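Local atomic coordinates of tyrosinase (Aspergillus oryzae, PDB entry 6JUC), a protein that probably catalyses the copper-dependent oxidation of L-tyrosine and L-dopa by molecular oxygen to L-dopaquinone, a step towards melanin. Residues B[97-102]-B[301-306]; B[104-109]-B[406-411]; B[512-517]-B[539-544]. The protein carries 2 engineered substitutions. All coordinates share one frame; numbering follows the deposited sequence.

Interactions 1 and 2 alternate along the chain, each tying the region 97-109 to a later part of the sequence, whereas interaction 3 follows both and lies within the tyrosinase C-terminal domain. The centre of interaction 1 is about 13 Å from each of the other two centres, which are about 24 Å apart. It packs on helix 103-129 of interaction 2 through Ser302 and Pro104, and joins the sheet of interaction 3 where strand 305-306 pairs with strand 538-544. All three reach the peroxide, through His98, the engineered Phe107 and Phe517. Loop, helix and C-terminal sheet thus converge on one oxygen-binding dicopper centre.

Interaction 1 of 3, residues B[97-102]-B[301-306]; sequences VHNNYT and FSSTRY. With CU (copper (II) ion), chain E; PER (peroxide ion), chain G.
A chi1 of -158° sets the amide of Asn99 opposite its backbone N, while chi1 of 50° in Thr304 tucks OG1 between its own N and carbonyl carbon and turns it to that amide. Thr304 OG1 donates to Asn99 OD1 over a short 2.5 Å, lying in the carbonyl plane on a lone pair. Ser539 OG also bonds to this oxygen, so two hydroxyls grip it. Arg305, extended from CG to NE, runs past the backbone carbonyl of Asn99, and its NH1 donates to Asn99 O at 2.8 Å with an N-H...O angle of 156°; the acceptor lies almost exactly in the guanidinium plane. On its way the arginine crosses the Tyr101 side chain at about a right angle, CD coming 3.7 Å from Tyr101 CZ obliquely to the ring, and lies alongside Asn100, whose OD1 is 3.4 Å from Arg305 CD. A water completes the link, 2.6 Å from Tyr101 OH and donating to Arg305 O at 2.9 Å. Ser303 OG accepts from Arg305 N, forming an ST turn, and also bonds to Glu329. The same carboxylate meets the backbone N of Asn99 and of Thr304, one group, probably charged, bonding to both segments. One residue before Asn99, His98 NE2 binds copper at 1.9 Å, with His71 as the other histidine, so the contact adjoins the metal site. Residues 97-102 form a loop leading into helix 103-129, packed against helix 298-302 and strand 305-306, with helix 328-340 supplying Glu329 and strand 538-544 supplying Ser539.

Interaction 2 of 3, residues B[104-109]-B[406-411]; sequences PTWFRV and DDLRPF. Engineered in segment 104-109: Phe107 (natural residue His). With PER (peroxide ion), chain G.
Trp106 and Phe411 make the tight part of this contact. Phe411 CE2 sits over one face of the indole, offset toward its rim, only 3.4 Å from Trp106 CE2; with the planes at 43° the pair is oblique, neither a parallel stack nor edge-to-face. Val109 CG1 presses on the phenyl from the helix side, 3.4 Å from Phe411 CD2, the two side chains sliding past each other in opposite directions. Within its own segment Pro410, which follows a cis peptide bond, lays CD over the centre of the same ring. Spacing relaxes around Leu408, where CB stands 3.9 Å from Trp106 CD1 and CD1 is 4.1 Å from Val109 CG2. Beyond it Arg409 turns its side chain away to the exposed side and contributes its backbone. Trp106 NE1 donates to Arg409 O over 2.8 Å at 173°, the oxygen lying in the indole plane. With CG anti to the backbone N (chi1 -169°) the indole extends from the helix so that NE1 faces that carbonyl. The other flank of the indole reaches the active site: Trp106 CE3 covers the centre of one face of Phe107, an engineered residue replacing a copper-binding histidine, whose CZ is 3.3 Å from peroxide O1. A single straight N-H...O bond inside a hydrocarbon shell satisfies the buried indole nitrogen and fixes the ring's rotation, and the held indole packs against residue 107, consistent with a second-shell position beside the copper site.

Interaction 3 of 3, residues B[512-517]-B[539-544]; sequences GSVFNF and SVSQLP. With PER (peroxide ion), chain G.
Val514 points its branched end at Ser541 and sets both methyls against it: CG1 is 3.9 Å and CG2 4.0 Å from Ser541 CB, so the serine carbon faces the fork of the valine. Its chi1 of 167° puts CG1 opposite the backbone N and leaves CG2 beside that N, where it comes 4.2 Å from Leu543 CG. Leu543 reaches across differently, with its two methyls meeting backbone instead of a side chain. CD1 lies 3.7 Å from Gly512 C, and CD2 is 3.5 Å from Ser513 O. Gly512 has no side chain, so the leucine methyl can lie close against its backbone. The strands run nearly antiparallel, at 161°, but their axes stay 7.9 Å apart and no hydrogen bond joins them; side chains bridge the gap. In the mixed sheet, which the C-terminal region builds together with the short strand 305-306, 510-516 is an outermost strand bonded to 488-494, while 538-544 lies between 305-306 and 470-478. Strands far apart in the sheet order thus come side by side, consistent with a sheet that curls round on itself, and Ile476 of strand 470-478 also touches Val514. The Ser513 side chain turns away, OG bonding to Glu267; its backbone O, besides touching Leu543, accepts from Asn334 ND2 of helix 328-340. Further along the chain, Phe517 stacks on the copper ligand His336 and directs its ring edge at the peroxide, CE2 3.3 Å from O1, a position consistent with the C-terminal region covering the active site in the pro-enzyme.

Interaction 1 of 3, residues B[97-102]-B[301-306]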
loop_
_atom_site.group_PDB
_atom_site.type_symbol
_atom_site.label_atom_id
_atom_site.label_comp_id
_atom_site.label_asym_id
_atom_site.label_seq_id
_atom_site.Cartn_x
_atom_site.Cartn_y
_atom_site.Cartn_z
ATOM N N VAL B 97 -28.135 12.684 3.763
ATOM C CA VAL B 97 -28.337 13.452 4.980
ATOM C C VAL B 97 -27.111 13.338 5.881
ATOM O O VAL B 97 -26.700 12.237 6.275
ATOM C CB VAL B 97 -29.579 12.989 5.756
ATOM C CG1 VAL B 97 -29.598 13.647 7.130
ATOM C CG2 VAL B 97 -30.861 13.270 4.993
ATOM N N HIS B 98 -26.529 14.482 6.219
ATOM C CA HIS B 98 -25.436 14.559 7.173
ATOM C C HIS B 98 -25.770 15.653 8.198
ATOM O O HIS B 98 -26.362 16.673 7.844
ATOM C CB HIS B 98 -24.105 14.874 6.498
ATOM C CG HIS B 98 -23.650 13.885 5.473
ATOM N ND1 HIS B 98 -23.701 14.152 4.121
ATOM C CD2 HIS B 98 -23.117 12.644 5.576
ATOM C CE1 HIS B 98 -23.235 13.125 3.440
ATOM N NE2 HIS B 98 -22.878 12.182 4.300
ATOM N N ASN B 99 -25.381 15.401 9.439
ATOM C CA ASN B 99 -25.588 16.336 10.540
ATOM C C ASN B 99 -27.066 16.665 10.712
ATOM O O ASN B 99 -27.476 17.793 10.991
ATOM C CB ASN B 99 -24.764 17.615 10.391
ATOM C CG ASN B 99 -24.554 18.321 11.717
ATOM O OD1 ASN B 99 -24.078 17.722 12.681
ATOM N ND2 ASN B 99 -24.882 19.611 11.817
ATOM N N ASN B 100 -27.902 15.637 10.585
ATOM C CA ASN B 100 -29.318 15.780 10.894
ATOM C C ASN B 100 -29.838 14.414 11.320
ATOM O O ASN B 100 -29.195 13.384 11.110
ATOM C CB ASN B 100 -30.121 16.330 9.712
ATOM C CG ASN B 100 -31.419 16.975 10.176
ATOM O OD1 ASN B 100 -31.639 17.190 11.377
ATOM N ND2 ASN B 100 -32.333 17.233 9.247
ATOM N N TYR B 101 -31.006 14.447 11.931
ATOM C CA TYR B 101 -31.498 13.308 12.706
ATOM C C TYR B 101 -32.023 12.173 11.841
ATOM O O TYR B 101 -32.286 11.089 12.361
ATOM C CB TYR B 101 -32.594 13.812 13.647
ATOM C CG TYR B 101 -32.155 15.000 14.478
ATOM C CD1 TYR B 101 -31.144 14.881 15.426
ATOM C CD2 TYR B 101 -32.745 16.248 14.296
ATOM C CE1 TYR B 101 -30.741 15.971 16.177
ATOM C CE2 TYR B 101 -32.352 17.344 15.050
ATOM C CZ TYR B 101 -31.346 17.198 15.984
ATOM O OH TYR B 101 -30.954 18.283 16.741
ATOM N N THR B 102 -32.152 12.431 10.546
ATOM C CA THR B 102 -32.556 11.412 9.588
ATOM C C THR B 102 -31.325 10.742 8.994
ATOM O O THR B 102 -31.448 9.946 8.065
ATOM C CB THR B 102 -33.416 12.049 8.491
ATOM O OG1 THR B 102 -32.784 13.278 8.076
ATOM C CG2 THR B 102 -34.799 12.394 9.013
ATOM N N PHE B 301 -28.651 10.317 19.839
ATOM C CA PHE B 301 -27.983 9.139 19.282
ATOM C C PHE B 301 -27.716 9.252 17.791
ATOM O O PHE B 301 -26.664 8.808 17.329
ATOM C CB PHE B 301 -28.851 7.899 19.535
ATOM C CG PHE B 301 -28.484 6.736 18.658
ATOM C CD1 PHE B 301 -27.422 5.921 18.995
ATOM C CD2 PHE B 301 -29.187 6.489 17.484
ATOM C CE1 PHE B 301 -27.064 4.856 18.184
ATOM C CE2 PHE B 301 -28.849 5.422 16.672
ATOM C CZ PHE B 301 -27.774 4.619 17.023
ATOM N N SER B 302 -28.666 9.809 17.050
ATOM C CA SER B 302 -28.724 9.636 15.608
ATOM C C SER B 302 -27.710 10.445 14.823
ATOM O O SER B 302 -27.457 10.129 13.656
ATOM C CB SER B 302 -30.127 9.998 15.075
ATOM O OG SER B 302 -30.446 11.325 15.484
ATOM N N SER B 303 -27.194 11.508 15.420
ATOM C CA SER B 303 -26.494 12.530 14.661
ATOM C C SER B 303 -25.499 13.315 15.503
ATOM O O SER B 303 -25.580 13.427 16.721
ATOM C CB SER B 303 -27.511 13.496 14.056
ATOM O OG SER B 303 -26.900 14.487 13.243
ATOM N N THR B 304 -24.552 13.911 14.774
ATOM C CA THR B 304 -23.709 14.938 15.364
ATOM C C THR B 304 -24.449 16.245 15.597
ATOM O O THR B 304 -23.947 17.099 16.327
ATOM C CB THR B 304 -22.506 15.238 14.443
ATOM O OG1 THR B 304 -22.983 15.465 13.109
ATOM C CG2 THR B 304 -21.581 14.020 14.466
ATOM N N ARG B 305 -25.627 16.418 15.014
ATOM C CA ARG B 305 -26.265 17.729 15.045
ATOM C C ARG B 305 -26.515 18.213 16.468
ATOM O O ARG B 305 -27.046 17.484 17.301
ATOM C CB ARG B 305 -27.590 17.719 14.296
ATOM C CG ARG B 305 -28.192 19.104 14.070
ATOM C CD ARG B 305 -29.514 18.974 13.331
ATOM N NE ARG B 305 -30.083 20.242 12.900
ATOM C CZ ARG B 305 -29.841 20.767 11.700
ATOM N NH1 ARG B 305 -29.043 20.114 10.851
ATOM N NH2 ARG B 305 -30.384 21.926 11.351
ATOM N N TYR B 306 -26.171 19.469 16.711
ATOM C CA TYR B 306 -26.399 20.095 18.012
ATOM C C TYR B 306 -26.955 21.502 17.816
ATOM O O TYR B 306 -26.319 22.348 17.178
ATOM C CB TYR B 306 -25.093 20.153 18.801
ATOM C CG TYR B 306 -25.317 20.536 20.246
ATOM C CD1 TYR B 306 -25.368 21.877 20.611
ATOM C CD2 TYR B 306 -25.490 19.570 21.224
ATOM C CE1 TYR B 306 -25.583 22.239 21.923
ATOM C CE2 TYR B 306 -25.699 19.931 22.543
ATOM C CZ TYR B 306 -25.743 21.265 22.883
ATOM O OH TYR B 306 -25.943 21.636 24.198
HETATM CU CU CU E . -22.232 10.408 3.848
HETATM O O1 PER G . -21.992 9.705 5.300
HETATM O O2 PER G . -21.391 8.777 4.234
HETATM O O HOH W 1 -29.449 18.005 18.881
#

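Interaction 2 of 3, residues B[104-109]-B[406-411]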
loop_
_atom_site.group_PDB
_atom_site.type_symbol
_atom_site.label_atom_id
_atom_site.label_comp_id
_atom_site.label_asym_id
_atom_site.label_seq_id
_atom_site.Cartn_x
_atom_site.Cartn_y
_atom_site.Cartn_z
ATOM N N PRO B 104 -29.513 8.211 10.194
ATOM C CA PRO B 104 -29.624 6.750 10.161
ATOM C C PRO B 104 -30.650 6.243 9.166
ATOM O O PRO B 104 -30.487 5.175 8.563
ATOM C CB PRO B 104 -30.057 6.410 11.596
ATOM C CG PRO B 104 -29.531 7.572 12.400
ATOM C CD PRO B 104 -29.793 8.777 11.517
ATOM N N THR B 105 -31.770 6.952 9.004
ATOM C CA THR B 105 -32.853 6.387 8.201
ATOM C C THR B 105 -32.677 6.630 6.711
ATOM O O THR B 105 -33.037 5.767 5.903
ATOM C CB THR B 105 -34.207 6.962 8.649
ATOM O OG1 THR B 105 -34.098 8.385 8.796
ATOM C CG2 THR B 105 -34.570 6.394 10.014
ATOM N N TRP B 106 -32.131 7.800 6.367
ATOM C CA TRP B 106 -31.738 8.021 4.980
ATOM C C TRP B 106 -30.774 6.921 4.542
ATOM O O TRP B 106 -30.953 6.299 3.497
ATOM C CB TRP B 106 -31.106 9.402 4.770
ATOM C CG TRP B 106 -30.964 9.693 3.306
ATOM C CD1 TRP B 106 -31.882 10.316 2.515
ATOM C CD2 TRP B 106 -29.853 9.364 2.464
ATOM N NE1 TRP B 106 -31.416 10.400 1.228
ATOM C CE2 TRP B 106 -30.166 9.825 1.169
ATOM C CE3 TRP B 106 -28.621 8.736 2.666
ATOM C CZ2 TRP B 106 -29.301 9.677 0.088
ATOM C CZ3 TRP B 106 -27.762 8.586 1.586
ATOM C CH2 TRP B 106 -28.113 9.054 0.321
ATOM N N PHE B 107 -29.748 6.654 5.343
ATOM C CA PHE B 107 -28.795 5.606 4.967
ATOM C C PHE B 107 -29.396 4.212 5.038
ATOM O O PHE B 107 -28.987 3.353 4.250
ATOM C CB PHE B 107 -27.509 5.726 5.797
ATOM C CG PHE B 107 -26.579 6.789 5.251
ATOM C CD1 PHE B 107 -25.762 6.501 4.164
ATOM C CD2 PHE B 107 -26.545 8.061 5.792
ATOM C CE1 PHE B 107 -24.946 7.471 3.610
ATOM C CE2 PHE B 107 -25.721 9.027 5.246
ATOM C CZ PHE B 107 -24.919 8.737 4.168
ATOM N N ARG B 108 -30.347 3.924 5.928
ATOM C CA ARG B 108 -31.014 2.608 5.909
ATOM C C ARG B 108 -31.621 2.344 4.537
ATOM O O ARG B 108 -31.505 1.260 3.968
ATOM C CB ARG B 108 -32.096 2.527 6.978
ATOM C CG ARG B 108 -32.941 1.267 6.981
ATOM C CD ARG B 108 -33.665 1.081 8.324
ATOM N NE ARG B 108 -32.703 0.801 9.392
ATOM C CZ ARG B 108 -32.943 0.789 10.691
ATOM N NH1 ARG B 108 -34.156 1.062 11.174
ATOM N NH2 ARG B 108 -31.959 0.511 11.548
ATOM N N VAL B 109 -32.296 3.364 4.001
ATOM C CA VAL B 109 -32.879 3.171 2.676
ATOM C C VAL B 109 -31.803 3.037 1.602
ATOM O O VAL B 109 -31.902 2.177 0.729
ATOM C CB VAL B 109 -33.832 4.324 2.284
ATOM C CG1 VAL B 109 -34.461 4.007 0.930
ATOM C CG2 VAL B 109 -34.874 4.542 3.368
ATOM N N ASP B 406 -39.642 14.019 7.121
ATOM C CA ASP B 406 -38.976 14.453 5.891
ATOM C C ASP B 406 -39.018 13.369 4.816
ATOM O O ASP B 406 -38.759 12.200 5.086
ATOM C CB ASP B 406 -37.509 14.762 6.155
ATOM C CG ASP B 406 -37.220 16.003 6.959
ATOM O OD1 ASP B 406 -38.162 16.772 7.232
ATOM O OD2 ASP B 406 -36.024 16.209 7.289
ATOM N N ASP B 407 -39.269 13.758 3.570
ATOM C CA ASP B 407 -39.057 12.853 2.449
ATOM C C ASP B 407 -37.583 12.485 2.332
ATOM O O ASP B 407 -36.697 13.332 2.268
ATOM C CB ASP B 407 -39.530 13.496 1.151
ATOM C CG ASP B 407 -41.041 13.636 1.081
ATOM O OD1 ASP B 407 -41.762 12.762 1.614
ATOM O OD2 ASP B 407 -41.492 14.625 0.472
ATOM N N LEU B 408 -37.313 11.189 2.266
ATOM C CA LEU B 408 -35.928 10.735 2.089
ATOM C C LEU B 408 -35.621 10.623 0.596
ATOM O O LEU B 408 -35.481 9.541 0.026
ATOM C CB LEU B 408 -35.694 9.436 2.860
ATOM C CG LEU B 408 -36.080 9.504 4.342
ATOM C CD1 LEU B 408 -36.119 8.132 4.992
ATOM C CD2 LEU B 408 -35.124 10.410 5.107
ATOM N N ARG B 409 -35.510 11.803 -0.019
ATOM C CA ARG B 409 -35.219 11.892 -1.451
ATOM C C ARG B 409 -33.840 11.290 -1.686
ATOM O O ARG B 409 -32.949 11.440 -0.834
ATOM C CB ARG B 409 -35.317 13.349 -1.906
ATOM C CG ARG B 409 -36.726 13.926 -1.878
ATOM C CD ARG B 409 -36.770 15.443 -2.003
ATOM N NE ARG B 409 -36.630 15.855 -3.387
ATOM C CZ ARG B 409 -37.586 16.127 -4.262
ATOM N NH1 ARG B 409 -37.258 16.485 -5.503
ATOM N NH2 ARG B 409 -38.866 16.048 -3.919
ATOM N N PRO B 410 -33.589 10.609 -2.792
ATOM C CA PRO B 410 -34.503 10.439 -3.923
ATOM C C PRO B 410 -35.233 9.104 -3.955
ATOM O O PRO B 410 -35.594 8.607 -5.033
ATOM C CB PRO B 410 -33.468 10.439 -5.067
ATOM C CG PRO B 410 -32.373 9.577 -4.487
ATOM C CD PRO B 410 -32.246 10.030 -3.054
ATOM N N PHE B 411 -35.445 8.475 -2.816
ATOM C CA PHE B 411 -35.868 7.080 -2.776
ATOM C C PHE B 411 -37.368 6.880 -2.852
ATOM O O PHE B 411 -38.113 7.335 -1.973
ATOM C CB PHE B 411 -35.342 6.411 -1.502
ATOM C CG PHE B 411 -33.851 6.544 -1.336
ATOM C CD1 PHE B 411 -32.975 6.201 -2.358
ATOM C CD2 PHE B 411 -33.353 7.036 -0.136
ATOM C CE1 PHE B 411 -31.604 6.342 -2.167
ATOM C CE2 PHE B 411 -32.001 7.155 0.070
ATOM C CZ PHE B 411 -31.127 6.818 -0.957
HETATM O O1 PER G . -21.992 9.705 5.300
HETATM O O2 PER G . -21.391 8.777 4.234
#

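Interaction 3 of 3, residues B[512-517]-B[539-544]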
loop_
_atom_site.group_PDB
_atom_site.type_symbol
_atom_site.label_atom_id
_atom_site.label_comp_id
_atom_site.label_asym_id
_atom_site.label_seq_id
_atom_site.Cartn_x
_atom_site.Cartn_y
_atom_site.Cartn_z
ATOM N N GLY B 512 -6.795 11.454 21.396
ATOM C CA GLY B 512 -7.787 10.973 20.439
ATOM C C GLY B 512 -8.193 12.028 19.434
ATOM O O GLY B 512 -7.781 13.186 19.568
ATOM N N SER B 513 -8.988 11.625 18.441
ATOM C CA SER B 513 -9.363 12.533 17.368
ATOM C C SER B 513 -10.874 12.549 17.138
ATOM O O SER B 513 -11.607 11.603 17.412
ATOM C CB SER B 513 -8.637 12.163 16.066
ATOM O OG SER B 513 -9.125 10.916 15.577
ATOM N N VAL B 514 -11.314 13.681 16.594
ATOM C CA VAL B 514 -12.677 13.889 16.123
ATOM C C VAL B 514 -12.571 14.397 14.693
ATOM O O VAL B 514 -11.864 15.379 14.449
ATOM C CB VAL B 514 -13.416 14.903 17.008
ATOM C CG1 VAL B 514 -14.708 15.392 16.375
ATOM C CG2 VAL B 514 -13.687 14.294 18.384
ATOM N N PHE B 515 -13.227 13.698 13.776
ATOM C CA PHE B 515 -13.121 14.098 12.384
ATOM C C PHE B 515 -14.367 14.823 11.893
ATOM O O PHE B 515 -15.467 14.289 11.983
ATOM C CB PHE B 515 -12.889 12.892 11.468
ATOM C CG PHE B 515 -12.611 13.315 10.048
ATOM C CD1 PHE B 515 -11.476 14.067 9.759
ATOM C CD2 PHE B 515 -13.439 12.944 9.006
ATOM C CE1 PHE B 515 -11.172 14.434 8.464
ATOM C CE2 PHE B 515 -13.135 13.300 7.700
ATOM C CZ PHE B 515 -11.986 14.016 7.422
ATOM N N ASN B 516 -14.132 16.017 11.340
ATOM C CA ASN B 516 -15.237 16.731 10.723
ATOM C C ASN B 516 -15.404 16.212 9.300
ATOM O O ASN B 516 -14.712 16.698 8.393
ATOM C CB ASN B 516 -14.970 18.234 10.697
ATOM C CG ASN B 516 -16.042 18.983 9.929
ATOM O OD1 ASN B 516 -17.196 18.547 9.918
ATOM N ND2 ASN B 516 -15.663 20.081 9.296
ATOM N N PHE B 517 -16.298 15.243 9.143
ATOM C CA PHE B 517 -16.626 14.693 7.828
ATOM C C PHE B 517 -17.590 15.640 7.117
ATOM O O PHE B 517 -18.802 15.595 7.332
ATOM C CB PHE B 517 -17.280 13.332 8.015
ATOM C CG PHE B 517 -17.530 12.526 6.780
ATOM C CD1 PHE B 517 -16.531 12.205 5.873
ATOM C CD2 PHE B 517 -18.819 12.075 6.536
ATOM C CE1 PHE B 517 -16.820 11.438 4.764
ATOM C CE2 PHE B 517 -19.113 11.303 5.421
ATOM C CZ PHE B 517 -18.105 10.991 4.538
ATOM N N SER B 539 -22.063 20.804 15.846
ATOM C CA SER B 539 -21.863 19.365 15.823
ATOM C C SER B 539 -21.086 18.927 17.054
ATOM O O SER B 539 -20.195 19.628 17.530
ATOM C CB SER B 539 -21.084 18.962 14.564
ATOM O OG SER B 539 -21.813 19.317 13.401
ATOM N N VAL B 540 -21.453 17.768 17.597
ATOM C CA VAL B 540 -20.796 17.261 18.787
ATOM C C VAL B 540 -20.277 15.843 18.566
ATOM O O VAL B 540 -20.715 15.053 17.735
ATOM C CB VAL B 540 -21.691 17.260 20.042
ATOM C CG1 VAL B 540 -22.022 18.685 20.459
ATOM C CG2 VAL B 540 -22.966 16.458 19.804
ATOM N N SER B 541 -19.282 15.563 19.394
ATOM C CA SER B 541 -18.733 14.232 19.533
ATOM C C SER B 541 -18.211 14.096 20.958
ATOM O O SER B 541 -18.205 15.047 21.747
ATOM C CB SER B 541 -17.646 13.989 18.494
ATOM O OG SER B 541 -17.209 12.636 18.486
ATOM N N GLN B 542 -17.814 12.880 21.276
ATOM C CA GLN B 542 -17.296 12.562 22.599
ATOM C C GLN B 542 -16.165 11.553 22.449
ATOM O O GLN B 542 -16.256 10.704 21.566
ATOM C CB GLN B 542 -18.409 11.951 23.449
ATOM C CG GLN B 542 -18.033 11.706 24.901
ATOM C CD GLN B 542 -18.958 10.713 25.578
ATOM O OE1 GLN B 542 -18.649 9.519 25.608
ATOM N NE2 GLN B 542 -20.084 11.206 26.089
ATOM N N LEU B 543 -15.171 11.629 23.318
ATOM C CA LEU B 543 -14.102 10.642 23.311
ATOM C C LEU B 543 -13.992 10.018 24.696
ATOM O O LEU B 543 -14.132 10.709 25.705
ATOM C CB LEU B 543 -12.749 11.293 23.000
ATOM C CG LEU B 543 -12.575 11.746 21.550
ATOM C CD1 LEU B 543 -11.304 12.561 21.404
ATOM C CD2 LEU B 543 -12.579 10.531 20.629
ATOM N N PRO B 544 -13.660 8.743 24.738
ATOM C CA PRO B 544 -13.242 8.171 26.029
ATOM C C PRO B 544 -11.998 8.921 26.494
ATOM O O PRO B 544 -11.215 9.337 25.625
ATOM C CB PRO B 544 -12.877 6.729 25.681
ATOM C CG PRO B 544 -13.526 6.460 24.366
ATOM C CD PRO B 544 -13.569 7.775 23.639
HETATM O O1 PER G . -21.992 9.705 5.300
HETATM O O2 PER G . -21.391 8.777 4.234
#